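Local atomic coordinates of amidohydrolase (Thermotoga maritima, PDB entry 3OOQ), a protein that probably acts as a hydrolase of the amidohydrolase family, with allantoinase activity as a tentative assignment. Residues F[333-336]-F[337-341]; F[303-307]-F[308-312]. All blocks are in the same frame, centred on the assembly; numbering follows the deposited sequence.

Contact 1 of 2, residues F[333-336]-F[337-341]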
loop_
_atom_site.group_PDB
_atom_site.type_symbol
_atom_site.label_atom_id
_atom_site.label_comp_id
_atom_site.label_asym_id
_atom_site.label_seq_id
_atom_site.Cartn_x
_atom_site.Cartn_y
_atom_site.Cartn_z
ATOM N N LEU F 333 -34.704 32.719 -22.953
ATOM C CA LEU F 333 -34.350 33.899 -22.168
ATOM C C LEU F 333 -34.860 33.797 -20.733
ATOM O O LEU F 333 -34.111 34.082 -19.790
ATOM C CB LEU F 333 -34.841 35.185 -22.851
ATOM C CG LEU F 333 -34.078 35.523 -24.121
ATOM C CD1 LEU F 333 -34.810 36.651 -24.930
ATOM C CD2 LEU F 333 -32.675 35.944 -23.731
ATOM N N LYS F 334 -36.110 33.357 -20.574
ATOM C CA LYS F 334 -36.727 33.192 -19.243
ATOM C C LYS F 334 -35.967 32.175 -18.371
ATOM O O LYS F 334 -35.784 32.388 -17.171
ATOM C CB LYS F 334 -38.196 32.748 -19.344
ATOM C CG LYS F 334 -39.142 33.739 -19.978
ATOM C CD LYS F 334 -40.593 33.258 -19.908
ATOM C CE LYS F 334 -41.532 34.280 -20.595
ATOM N NZ LYS F 334 -42.974 34.088 -20.239
ATOM N N ILE F 335 -35.533 31.070 -18.969
ATOM C CA ILE F 335 -34.816 30.044 -18.187
ATOM C C ILE F 335 -33.396 30.479 -17.797
ATOM O O ILE F 335 -32.695 29.779 -17.039
ATOM C CB ILE F 335 -34.822 28.658 -18.867
ATOM C CG1 ILE F 335 -33.950 28.636 -20.123
ATOM C CG2 ILE F 335 -36.238 28.220 -19.157
ATOM C CD1 ILE F 335 -33.833 27.226 -20.766
ATOM N N LEU F 336 -32.979 31.627 -18.323
ATOM C CA LEU F 336 -31.718 32.245 -17.952
ATOM C C LEU F 336 -31.873 33.390 -16.957
ATOM O O LEU F 336 -30.864 33.890 -16.416
ATOM C CB LEU F 336 -30.982 32.741 -19.188
ATOM C CG LEU F 336 -30.444 31.681 -20.153
ATOM C CD1 LEU F 336 -29.878 32.377 -21.406
ATOM C CD2 LEU F 336 -29.387 30.781 -19.476
ATOM N N THR F 337 -33.125 33.789 -16.709
ATOM C CA THR F 337 -33.427 35.018 -15.958
ATOM C C THR F 337 -34.485 34.829 -14.849
ATOM O O THR F 337 -34.137 34.485 -13.710
ATOM C CB THR F 337 -33.802 36.172 -16.932
ATOM O OG1 THR F 337 -34.809 35.702 -17.835
ATOM C CG2 THR F 337 -32.574 36.628 -17.755
ATOM N N VAL F 338 -35.764 35.038 -15.177
ATOM C CA VAL F 338 -36.845 35.011 -14.193
ATOM C C VAL F 338 -37.089 33.618 -13.574
ATOM O O VAL F 338 -37.338 33.511 -12.379
ATOM C CB VAL F 338 -38.179 35.623 -14.782
ATOM C CG1 VAL F 338 -38.674 34.847 -16.010
ATOM C CG2 VAL F 338 -39.291 35.699 -13.708
ATOM N N ASN F 339 -37.035 32.563 -14.380
ATOM C CA ASN F 339 -37.179 31.181 -13.854
ATOM C C ASN F 339 -36.117 30.806 -12.798
ATOM O O ASN F 339 -36.488 30.432 -11.685
ATOM C CB ASN F 339 -37.196 30.154 -14.993
ATOM C CG ASN F 339 -38.475 30.186 -15.809
ATOM O OD1 ASN F 339 -39.225 31.158 -15.776
ATOM N ND2 ASN F 339 -38.729 29.107 -16.564
ATOM N N PRO F 340 -34.797 30.914 -13.126
ATOM C CA PRO F 340 -33.803 30.698 -12.065
ATOM C C PRO F 340 -34.041 31.614 -10.868
ATOM O O PRO F 340 -34.026 31.131 -9.741
ATOM C CB PRO F 340 -32.455 31.021 -12.732
ATOM C CG PRO F 340 -32.788 31.658 -14.057
ATOM C CD PRO F 340 -34.154 31.148 -14.432
ATOM N N ALA F 341 -34.307 32.906 -11.105
ATOM C CA ALA F 341 -34.680 33.808 -9.998
ATOM C C ALA F 341 -35.782 33.206 -9.104
ATOM O O ALA F 341 -35.705 33.238 -7.867
ATOM C CB ALA F 341 -35.118 35.170 -10.536
#
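Thr337 folds back onto Leu333: its OG1 donates to Leu333 O at 2.6 Å, from above the carbonyl plane. With OG1 between the backbone N and the carbonyl carbon (chi1 51°), the hydroxyl lies back over the turn and CG2 is left against the Leu336 carbonyl. Leu336 N reaches the same Leu333 oxygen from the opposite face. Lys334 O is doubly held too, by Thr337 N at 3.0 Å, closing a type I turn, and by Asn339 N at 3.1 Å. On this tight, buried side Pro340 packs on the turn through CD and CG, CD 3.3 Å from Ile335 O. A valine in place of Thr337 would probably leave Leu333 O with one donor fewer and the turn less firmly tied. The other side is looser: Lys334 and Val338 run side by side, Lys334 CB to Val338 CG1 4.0 Å, before the lysine leads away, and a glycerol lies about 4 Å from the Val338 side chain. Asn339 ND2 bonds to Ile301 O. The turn joins helices 329-334 and 338-343, with Leu336 and Thr337 against strand 54-64 and Ile335 and Pro340 against strand 301-303.

Contact 2 of 2, residues F[303-307]-F[308-312]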
loop_
_atom_site.group_PDB
_atom_site.type_symbol
_atom_site.label_atom_id
_atom_site.label_comp_id
_atom_site.label_asym_id
_atom_site.label_seq_id
_atom_site.Cartn_x
_atom_site.Cartn_y
_atom_site.Cartn_z
ATOM N N LEU F 303 -31.869 26.954 -16.709
ATOM C CA LEU F 303 -30.725 26.385 -17.401
ATOM C C LEU F 303 -29.405 26.771 -16.725
ATOM O O LEU F 303 -29.116 27.965 -16.556
ATOM C CB LEU F 303 -30.727 26.809 -18.870
ATOM C CG LEU F 303 -29.585 26.325 -19.774
ATOM C CD1 LEU F 303 -29.515 24.789 -19.865
ATOM C CD2 LEU F 303 -29.719 26.945 -21.161
HETATM N N MSE F 304 -28.603 25.754 -16.379
HETATM C CA MSE F 304 -27.264 25.948 -15.809
HETATM C C MSE F 304 -26.161 25.594 -16.801
HETATM O O MSE F 304 -26.362 24.778 -17.699
HETATM C CB MSE F 304 -27.071 25.097 -14.538
HETATM C CG MSE F 304 -26.938 23.590 -14.801
HETATM SE SE MSE F 304 -26.202 22.640 -13.273
HETATM C CE MSE F 304 -27.900 21.989 -12.511
ATOM N N CYS F 305 -24.990 26.198 -16.600
ATOM C CA CYS F 305 -23.762 25.756 -17.248
ATOM C C CYS F 305 -23.082 24.657 -16.438
ATOM O O CYS F 305 -22.197 23.958 -16.952
ATOM C CB CYS F 305 -22.797 26.939 -17.389
ATOM S SG CYS F 305 -23.304 28.097 -18.671
ATOM N N ASP F 306 -23.493 24.514 -15.177
ATOM C CA ASP F 306 -22.745 23.714 -14.184
ATOM C C ASP F 306 -21.257 24.082 -14.214
ATOM O O ASP F 306 -20.378 23.206 -14.121
ATOM C CB ASP F 306 -22.914 22.217 -14.444
ATOM C CG ASP F 306 -22.525 21.356 -13.242
ATOM O OD1 ASP F 306 -22.434 21.873 -12.112
ATOM O OD2 ASP F 306 -22.327 20.147 -13.441
ATOM N N HIS F 307 -20.974 25.376 -14.333
ATOM C CA HIS F 307 -19.588 25.850 -14.430
ATOM C C HIS F 307 -18.741 25.177 -13.342
ATOM O O HIS F 307 -19.136 25.214 -12.184
ATOM C CB HIS F 307 -19.557 27.375 -14.293
ATOM C CG HIS F 307 -18.181 27.962 -14.336
ATOM N ND1 HIS F 307 -17.694 28.628 -15.442
ATOM C CD2 HIS F 307 -17.202 28.005 -13.403
ATOM C CE1 HIS F 307 -16.469 29.058 -15.185
ATOM N NE2 HIS F 307 -16.149 28.695 -13.954
ATOM N N PRO F 308 -17.556 24.600 -13.691
ATOM C CA PRO F 308 -16.761 24.671 -14.924
ATOM C C PRO F 308 -17.045 23.687 -16.075
ATOM O O PRO F 308 -16.344 23.734 -17.085
ATOM C CB PRO F 308 -15.333 24.453 -14.413
ATOM C CG PRO F 308 -15.518 23.473 -13.287
ATOM C CD PRO F 308 -16.767 23.996 -12.593
ATOM N N VAL F 309 -18.059 22.840 -15.956
ATOM C CA VAL F 309 -18.350 21.868 -17.016
ATOM C C VAL F 309 -18.534 22.596 -18.355
ATOM O O VAL F 309 -17.963 22.181 -19.373
ATOM C CB VAL F 309 -19.552 20.959 -16.671
ATOM C CG1 VAL F 309 -19.920 20.095 -17.865
ATOM C CG2 VAL F 309 -19.226 20.077 -15.434
ATOM N N ILE F 310 -19.313 23.680 -18.321
ATOM C CA ILE F 310 -19.379 24.671 -19.399
ATOM C C ILE F 310 -19.039 26.016 -18.782
ATOM O O ILE F 310 -19.599 26.382 -17.748
ATOM C CB ILE F 310 -20.790 24.751 -20.054
ATOM C CG1 ILE F 310 -21.213 23.371 -20.592
ATOM C CG2 ILE F 310 -20.843 25.826 -21.159
ATOM C CD1 ILE F 310 -22.724 23.244 -20.768
ATOM N N PRO F 311 -18.097 26.758 -19.388
ATOM C CA PRO F 311 -17.766 28.024 -18.745
ATOM C C PRO F 311 -18.996 28.939 -18.715
ATOM O O PRO F 311 -19.749 29.000 -19.677
ATOM C CB PRO F 311 -16.665 28.608 -19.633
ATOM C CG PRO F 311 -16.060 27.427 -20.323
ATOM C CD PRO F 311 -17.192 26.433 -20.506
ATOM N N LEU F 312 -19.170 29.637 -17.600
ATOM C CA LEU F 312 -20.286 30.511 -17.394
ATOM C C LEU F 312 -20.340 31.595 -18.463
ATOM O O LEU F 312 -21.432 31.973 -18.916
ATOM C CB LEU F 312 -20.195 31.113 -15.991
ATOM C CG LEU F 312 -21.450 31.718 -15.378
ATOM C CD1 LEU F 312 -22.640 30.762 -15.441
ATOM C CD2 LEU F 312 -21.146 32.103 -13.950
#
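Cys305 and Ile310 close a tight turn in the loop that follows strand 301-303 of the amidohydrolase barrel and leads to helix 315-321. Ile310 N donates to Cys305 O at 3.2 Å in a rather bent bond, and Cys305 CB packs 4.0 Å from Ile310 CB. Within this closure lies a smaller one: Val309 N reaches Asp306 O at 3.0 Å from above the carbonyl plane, across a turn that holds the cis peptide between His307 and Pro308. The cis bond brings Pro308 CA over a face of the His307 ring, a CH-pi contact 3.9 Å from the centroid. The imidazole is fixed at its edge as well. With CG anti to the backbone N (chi1 178°) the ring swings toward Leu312, whose N gives its hydrogen to His307 ND1 at 2.8 Å, the donor only 14° out of the ring plane. His307 CA-H also approaches Ile310 O, while Cys305 SG lies 4.2 Å from Leu312 CD1. In amidohydrolases the loop after the last barrel strand commonly carries a metal-site aspartate. Asp306 touches His63, His65 and His251, consistent with that role. Asp306 OD2 rests 3.7 Å from Val309 CG2, the two side chains crossing at a slant. Cys305 N bonds to Asp61 OD2, anchoring the start of the loop to strand 54-64. From a second subunit, Phe277 meets the His307 ring at about 85° and packs on Pro308.

Contacts 1 and 2 lie in series along the chain, their centres 15 Å apart, and meet at Leu303, the last residue of strand 301-303. Leu303 N lies 3.0 Å from Ile335 O, a probable hydrogen bond that ties the turn of contact 1 to the strand from which contact 2 departs. Leu336 CD2 packs 4.1 Å from Leu303 O beside it. Both also lean on strand 54-64, contact 1 through Phe59 and Pro57, contact 2 through Asp61 and His63. The histidines around Asp306 place contact 2 at the probable metal site, whereas the turn of residues 333-341 bridges strands 301-303 and 54-64, with Leu336 backbone-bonded to Val60, farther from that aspartate.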